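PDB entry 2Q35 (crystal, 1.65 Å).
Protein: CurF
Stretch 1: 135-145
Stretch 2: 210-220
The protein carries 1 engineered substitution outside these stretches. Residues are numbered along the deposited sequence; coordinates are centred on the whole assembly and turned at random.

Stretch 1, residues 135-145: VGATSLILREK
Stretch 2 (210-220) DIKAKFPEAIK

How do the two stretches lie against each other? Residues 138-145 form a helix that follows a short loop, and 210-220 lie within a longer helix, kinked near Pro 216, whose ring leaves no amide hydrogen for the turn before. The axes approach to 9.5 Å with their directions 133° apart. The backbones come closest at Ala 137, its CA 4.8 Å from the CA of Ile 219.

What does Leu 140 do? It covers the most surface, pointing toward the second helix as a knob among Ile 211, Lys 214, Phe 215 and Ala 218. With chi1 t and chi2 p, its CD1 lies 4.1 Å from Ile 211 CD1, while its CD2 is 3.9 Å from Ala 218 CB and 4.0 Å from Phe 215 CD1. The small methyl of Ala 218 leaves room for this branched side chain.

How does Ile 211 extend the contact? Its chi1 and chi2 are both m. Its CG2 packs 3.9 Å from Ile 141 CD1, and its CD1 reaches 3.8 Å from Glu 144 CG.

Why can the chain come so close at Ala 137? This N-cap residue (phi/psi 61/43) carries only a methyl, and Ala 137 CB lies 3.7 Å from Ala 218 CB and over one face of the Phe 215 ring, a CH-pi contact with CB 4.1 Å from the centroid. Phe 215 has chi1 t and chi2 84°; Ile 141 CG1 meets its edge, 4.0 Å from CE1. Gly 136, at 95/16, suits glycine because a CB would jam against the preceding carbonyl; its C lies 3.4 Å from Ile 219 CD1. No direct hydrogen bond crosses, but one water accepts from Gly 136 N and donates to Ile 219 O, each 2.9 Å from the water oxygen.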

ATOM      1  N   VAL A 135      18.430 -11.655   3.350  1.00 14.48           N
ATOM      2  CA  VAL A 135      17.866 -12.873   3.923  1.00 14.09           C
ATOM      3  C   VAL A 135      16.754 -12.494   4.892  1.00 14.82           C
ATOM      4  O   VAL A 135      16.622 -11.328   5.299  1.00 15.61           O
ATOM      5  CB  VAL A 135      18.936 -13.735   4.671  1.00 14.14           C
ATOM      6  CG1 VAL A 135      19.939 -14.256   3.691  1.00 14.39           C
ATOM      7  CG2 VAL A 135      19.642 -12.902   5.741  1.00 16.89           C
ATOM      8  N   GLY A 136      15.923 -13.456   5.248  1.00 13.81           N
ATOM      9  CA  GLY A 136      14.914 -13.212   6.279  1.00 15.61           C
ATOM     10  C   GLY A 136      13.548 -12.802   5.770  1.00 16.42           C
ATOM     11  O   GLY A 136      12.697 -12.378   6.566  1.00 17.80           O
ATOM     12  N   ALA A 137      13.300 -13.018   4.469  1.00 15.53           N
ATOM     13  CA  ALA A 137      12.073 -12.545   3.814  1.00 15.11           C
ATOM     14  C   ALA A 137      12.014 -11.025   3.906  1.00 15.76           C
ATOM     15  O   ALA A 137      10.958 -10.430   4.202  1.00 16.89           O
ATOM     16  CB  ALA A 137      10.800 -13.186   4.429  1.00 16.67           C
ATOM     17  N   THR A 138      13.161 -10.404   3.659  1.00 15.07           N
ATOM     18  CA  THR A 138      13.276  -8.934   3.694  1.00 16.80           C
ATOM     19  C   THR A 138      12.310  -8.258   2.731  1.00 17.61           C
ATOM     20  O   THR A 138      11.625  -7.283   3.099  1.00 17.76           O
ATOM     21  CB  THR A 138      14.729  -8.483   3.392  1.00 17.31           C
ATOM     22  OG1 THR A 138      15.563  -8.852   4.489  1.00 15.94           O
ATOM     23  CG2 THR A 138      14.822  -6.968   3.221  1.00 20.15           C
ATOM     24  N   SER A 139      12.284  -8.719   1.485  1.00 16.19           N
ATOM     25  CA  SER A 139      11.447  -8.056   0.496  1.00 17.71           C
ATOM     26  C   SER A 139       9.960  -8.239   0.827  1.00 17.92           C
ATOM     27  O   SER A 139       9.174  -7.297   0.732  1.00 17.67           O
ATOM     28  CB  SER A 139      11.799  -8.508  -0.921  1.00 17.65           C
ATOM     29  OG  SER A 139      11.306  -9.796  -1.239  1.00 22.00           O
ATOM     30  N   LEU A 140       9.579  -9.447   1.248  1.00 16.19           N
ATOM     31  CA  LEU A 140       8.195  -9.686   1.625  1.00 15.85           C
ATOM     32  C   LEU A 140       7.768  -8.720   2.726  1.00 15.51           C
ATOM     33  O   LEU A 140       6.769  -8.003   2.597  1.00 16.09           O
ATOM     34  CB  LEU A 140       8.002 -11.134   2.107  1.00 15.86           C
ATOM     35  CG  LEU A 140       6.589 -11.513   2.585  1.00 18.50           C
ATOM     36  CD1 LEU A 140       5.609 -11.562   1.425  1.00 22.48           C
ATOM     37  CD2 LEU A 140       6.588 -12.853   3.312  1.00 15.33           C
ATOM     38  N   ILE A 141       8.535  -8.713   3.804  1.00 15.72           N
ATOM     39  CA  ILE A 141       8.159  -7.950   4.996  1.00 16.86           C
ATOM     40  C   ILE A 141       8.275  -6.440   4.750  1.00 18.08           C
ATOM     41  O   ILE A 141       7.356  -5.690   5.099  1.00 16.89           O
ATOM     42  CB  ILE A 141       8.962  -8.425   6.221  1.00 17.32           C
ATOM     43  CG1 ILE A 141       8.545  -9.846   6.622  1.00 18.22           C
ATOM     44  CG2 ILE A 141       8.740  -7.500   7.418  1.00 18.50           C
ATOM     45  CD1 ILE A 141       7.079  -9.989   7.200  1.00 19.08           C
ATOM     46  N   LEU A 142       9.360  -5.984   4.123  1.00 17.55           N
ATOM     47  CA  LEU A 142       9.463  -4.531   3.893  1.00 18.73           C
ATOM     48  C   LEU A 142       8.393  -3.980   2.964  1.00 19.31           C
ATOM     49  O   LEU A 142       7.859  -2.895   3.211  1.00 19.05           O
ATOM     50  CB  LEU A 142      10.847  -4.161   3.369  1.00 20.08           C
ATOM     51  CG  LEU A 142      11.729  -3.631   4.497  1.00 24.40           C
ATOM     52  CD1 LEU A 142      12.258  -4.760   5.395  1.00 25.27           C
ATOM     53  CD2 LEU A 142      12.853  -2.780   3.904  1.00 30.26           C
ATOM     54  N   ARG A 143       8.073  -4.703   1.898  1.00 18.48           N
ATOM     55  CA  ARG A 143       7.047  -4.235   0.973  1.00 19.74           C
ATOM     56  C   ARG A 143       5.692  -4.192   1.660  1.00 21.11           C
ATOM     57  O   ARG A 143       4.932  -3.243   1.471  1.00 22.47           O
ATOM     58  CB  ARG A 143       7.006  -5.072  -0.314  1.00 20.49           C
ATOM     59  CG  ARG A 143       8.289  -4.908  -1.097  1.00 22.54           C
ATOM     60  CD  ARG A 143       8.159  -5.182  -2.571  1.00 33.74           C
ATOM     61  NE  ARG A 143       8.290  -6.597  -2.893  1.00 34.35           N
ATOM     62  CZ  ARG A 143       8.515  -7.049  -4.126  1.00 32.56           C
ATOM     63  NH1 ARG A 143       8.643  -6.194  -5.131  1.00 33.79           N
ATOM     64  NH2 ARG A 143       8.609  -8.352  -4.358  1.00 36.46           N
ATOM     65  N   GLU A 144       5.399  -5.203   2.473  1.00 19.96           N
ATOM     66  CA  GLU A 144       4.131  -5.236   3.193  1.00 21.16           C
ATOM     67  C   GLU A 144       4.024  -4.085   4.179  1.00 21.11           C
ATOM     68  O   GLU A 144       2.989  -3.429   4.243  1.00 22.65           O
ATOM     69  CB  GLU A 144       3.914  -6.591   3.889  1.00 20.90           C
ATOM     70  CG  GLU A 144       2.688  -6.651   4.820  1.00 24.62           C
ATOM     71  CD  GLU A 144       1.357  -6.798   4.078  1.00 28.96           C
ATOM     72  OE1 GLU A 144       1.343  -6.854   2.822  1.00 26.86           O
ATOM     73  OE2 GLU A 144       0.309  -6.854   4.772  1.00 31.06           O
ATOM     74  N   LYS A 145       5.100  -3.803   4.893  1.00 21.57           N
ATOM     75  CA  LYS A 145       4.997  -2.920   6.050  1.00 21.77           C
ATOM     76  C   LYS A 145       5.480  -1.497   5.862  1.00 23.34           C
ATOM     77  O   LYS A 145       4.903  -0.581   6.463  1.00 23.16           O
ATOM     78  CB  LYS A 145       5.645  -3.557   7.256  1.00 24.09           C
ATOM     79  CG  LYS A 145       5.102  -4.957   7.491  1.00 25.21           C
ATOM     80  CD  LYS A 145       5.193  -5.310   8.925  1.00 26.86           C
ATOM     81  CE  LYS A 145       4.663  -6.716   9.143  1.00 25.11           C
ATOM     82  NZ  LYS A 145       4.625  -6.957  10.604  1.00 22.26           N
ATOM     83  N   ASP A 210      -2.154 -14.281   5.874  1.00 14.07           N
ATOM     84  CA  ASP A 210      -1.677 -14.141   4.490  1.00 14.34           C
ATOM     85  C   ASP A 210      -0.149 -14.076   4.420  1.00 14.03           C
ATOM     86  O   ASP A 210       0.474 -14.746   3.590  1.00 13.45           O
ATOM     87  CB  ASP A 210      -2.310 -12.927   3.806  1.00 14.58           C
ATOM     88  CG  ASP A 210      -3.793 -13.132   3.473  1.00 22.76           C
ATOM     89  OD1 ASP A 210      -4.284 -14.293   3.447  1.00 23.64           O
ATOM     90  OD2 ASP A 210      -4.471 -12.114   3.219  1.00 25.23           O
ATOM     91  N   ILE A 211       0.462 -13.296   5.305  1.00 14.10           N
ATOM     92  CA  ILE A 211       1.931 -13.226   5.332  1.00 15.36           C
ATOM     93  C   ILE A 211       2.536 -14.558   5.778  1.00 14.94           C
ATOM     94  O   ILE A 211       3.510 -15.030   5.187  1.00 15.39           O
ATOM     95  CB  ILE A 211       2.448 -12.028   6.190  1.00 14.90           C
ATOM     96  CG1 ILE A 211       2.089 -10.692   5.517  1.00 20.04           C
ATOM     97  CG2 ILE A 211       3.960 -12.113   6.387  1.00 18.96           C
ATOM     98  CD1 ILE A 211       2.894 -10.383   4.248  1.00 23.12           C
ATOM     99  N   LYS A 212       1.943 -15.183   6.791  1.00 15.90           N
ATOM    100  CA  LYS A 212       2.428 -16.477   7.275  1.00 17.73           C
ATOM    101  C   LYS A 212       2.404 -17.541   6.166  1.00 17.43           C
ATOM    102  O   LYS A 212       3.326 -18.347   6.064  1.00 17.92           O
ATOM    103  CB  LYS A 212       1.634 -16.944   8.509  1.00 17.99           C
ATOM    104  CG  LYS A 212       2.027 -18.334   8.990  1.00 20.19           C
ATOM    105  CD  LYS A 212       1.116 -18.853  10.084  1.00 20.65           C
ATOM    106  CE  LYS A 212       1.669 -20.139  10.695  1.00 27.06           C
ATOM    107  NZ  LYS A 212       0.584 -20.948  11.319  1.00 29.86           N
ATOM    108  N   ALA A 213       1.383 -17.510   5.312  1.00 17.60           N
ATOM    109  CA  ALA A 213       1.292 -18.444   4.181  1.00 18.30           C
ATOM    110  C   ALA A 213       2.461 -18.282   3.197  1.00 18.55           C
ATOM    111  O   ALA A 213       2.961 -19.264   2.616  1.00 18.48           O
ATOM    112  CB  ALA A 213      -0.055 -18.266   3.453  1.00 17.51           C
ATOM    113  N   LYS A 214       2.906 -17.038   3.033  1.00 18.24           N
ATOM    114  CA  LYS A 214       3.937 -16.691   2.058  1.00 18.85           C
ATOM    115  C   LYS A 214       5.367 -16.764   2.612  1.00 17.75           C
ATOM    116  O   LYS A 214       6.355 -16.762   1.847  1.00 17.42           O
ATOM    117  CB  LYS A 214       3.666 -15.279   1.542  1.00 18.79           C
ATOM    118  CG  LYS A 214       2.518 -15.229   0.553  1.00 24.21           C
ATOM    119  CD  LYS A 214       2.508 -13.922  -0.198  1.00 34.47           C
ATOM    120  CE  LYS A 214       1.460 -12.990   0.364  1.00 39.34           C
ATOM    121  NZ  LYS A 214       1.054 -11.982  -0.648  1.00 43.44           N
ATOM    122  N   PHE A 215       5.475 -16.797   3.936  1.00 16.81           N
ATOM    123  CA  PHE A 215       6.770 -16.674   4.606  1.00 16.11           C
ATOM    124  C   PHE A 215       7.812 -17.779   4.272  1.00 16.49           C
ATOM    125  O   PHE A 215       8.967 -17.482   3.903  1.00 16.09           O
ATOM    126  CB  PHE A 215       6.559 -16.522   6.120  1.00 16.32           C
ATOM    127  CG  PHE A 215       7.647 -15.797   6.785  1.00 16.03           C
ATOM    128  CD1 PHE A 215       7.657 -14.413   6.801  1.00 16.87           C
ATOM    129  CD2 PHE A 215       8.705 -16.493   7.356  1.00 20.26           C
ATOM    130  CE1 PHE A 215       8.700 -13.725   7.407  1.00 20.06           C
ATOM    131  CE2 PHE A 215       9.732 -15.824   7.953  1.00 20.79           C
ATOM    132  CZ  PHE A 215       9.732 -14.428   7.971  1.00 16.40           C
ATOM    133  N   PRO A 216       7.421 -19.057   4.390  1.00 17.01           N
ATOM    134  CA  PRO A 216       8.420 -20.092   4.140  1.00 17.07           C
ATOM    135  C   PRO A 216       9.085 -19.997   2.768  1.00 16.36           C
ATOM    136  O   PRO A 216      10.311 -20.119   2.676  1.00 17.21           O
ATOM    137  CB  PRO A 216       7.618 -21.397   4.294  1.00 17.51           C
ATOM    138  CG  PRO A 216       6.502 -21.043   5.196  1.00 16.22           C
ATOM    139  CD  PRO A 216       6.126 -19.646   4.781  1.00 17.40           C
ATOM    140  N   GLU A 217       8.300 -19.775   1.718  1.00 17.17           N
ATOM    141  CA  GLU A 217       8.849 -19.716   0.361  1.00 18.09           C
ATOM    142  C   GLU A 217       9.722 -18.471   0.211  1.00 17.58           C
ATOM    143  O   GLU A 217      10.761 -18.515  -0.451  1.00 17.38           O
ATOM    144  CB  GLU A 217       7.731 -19.748  -0.679  1.00 19.14           C
ATOM    145  CG  GLU A 217       8.197 -19.904  -2.122  1.00 24.27           C
ATOM    146  CD  GLU A 217       9.099 -21.108  -2.330  1.00 34.53           C
ATOM    147  OE1 GLU A 217       8.689 -22.248  -2.004  1.00 37.23           O
ATOM    148  OE2 GLU A 217      10.232 -20.910  -2.815  1.00 41.16           O
ATOM    149  N   ALA A 218       9.315 -17.375   0.861  1.00 17.58           N
ATOM    150  CA  ALA A 218      10.090 -16.127   0.831  1.00 16.27           C
ATOM    151  C   ALA A 218      11.478 -16.308   1.441  1.00 15.89           C
ATOM    152  O   ALA A 218      12.480 -15.912   0.855  1.00 16.66           O
ATOM    153  CB  ALA A 218       9.310 -15.001   1.545  1.00 15.43           C
ATOM    154  N   ILE A 219      11.532 -16.899   2.634  1.00 15.92           N
ATOM    155  CA  ILE A 219      12.796 -17.252   3.283  1.00 15.76           C
ATOM    156  C   ILE A 219      13.663 -18.127   2.395  1.00 15.99           C
ATOM    157  O   ILE A 219      14.853 -17.872   2.225  1.00 15.69           O
ATOM    158  CB  ILE A 219      12.536 -18.017   4.620  1.00 16.52           C
ATOM    159  CG1 ILE A 219      11.906 -17.080   5.645  1.00 16.76           C
ATOM    160  CG2 ILE A 219      13.844 -18.643   5.202  1.00 19.82           C
ATOM    161  CD1 ILE A 219      12.872 -16.092   6.290  1.00 20.26           C
ATOM    162  N   LYS A 220      13.069 -19.196   1.867  1.00 15.70           N
ATOM    163  CA  LYS A 220      13.810 -20.110   0.992  1.00 16.68           C
ATOM    164  C   LYS A 220      14.383 -19.435  -0.251  1.00 16.00           C
ATOM    165  O   LYS A 220      15.562 -19.652  -0.604  1.00 15.54           O
ATOM    166  CB  LYS A 220      12.897 -21.294   0.605  1.00 16.19           C
ATOM    167  CG  LYS A 220      13.517 -22.307  -0.379  1.00 18.63           C
ATOM    168  CD  LYS A 220      12.494 -23.381  -0.811  1.00 19.61           C
ATOM    169  CE  LYS A 220      13.032 -24.215  -1.985  1.00 22.30           C
ATOM    170  NZ  LYS A 220      12.285 -25.509  -2.180  1.00 29.19           N
TER
HETATM  171  O   HOH W   1      16.217 -16.013   4.007  1.00 27.59           O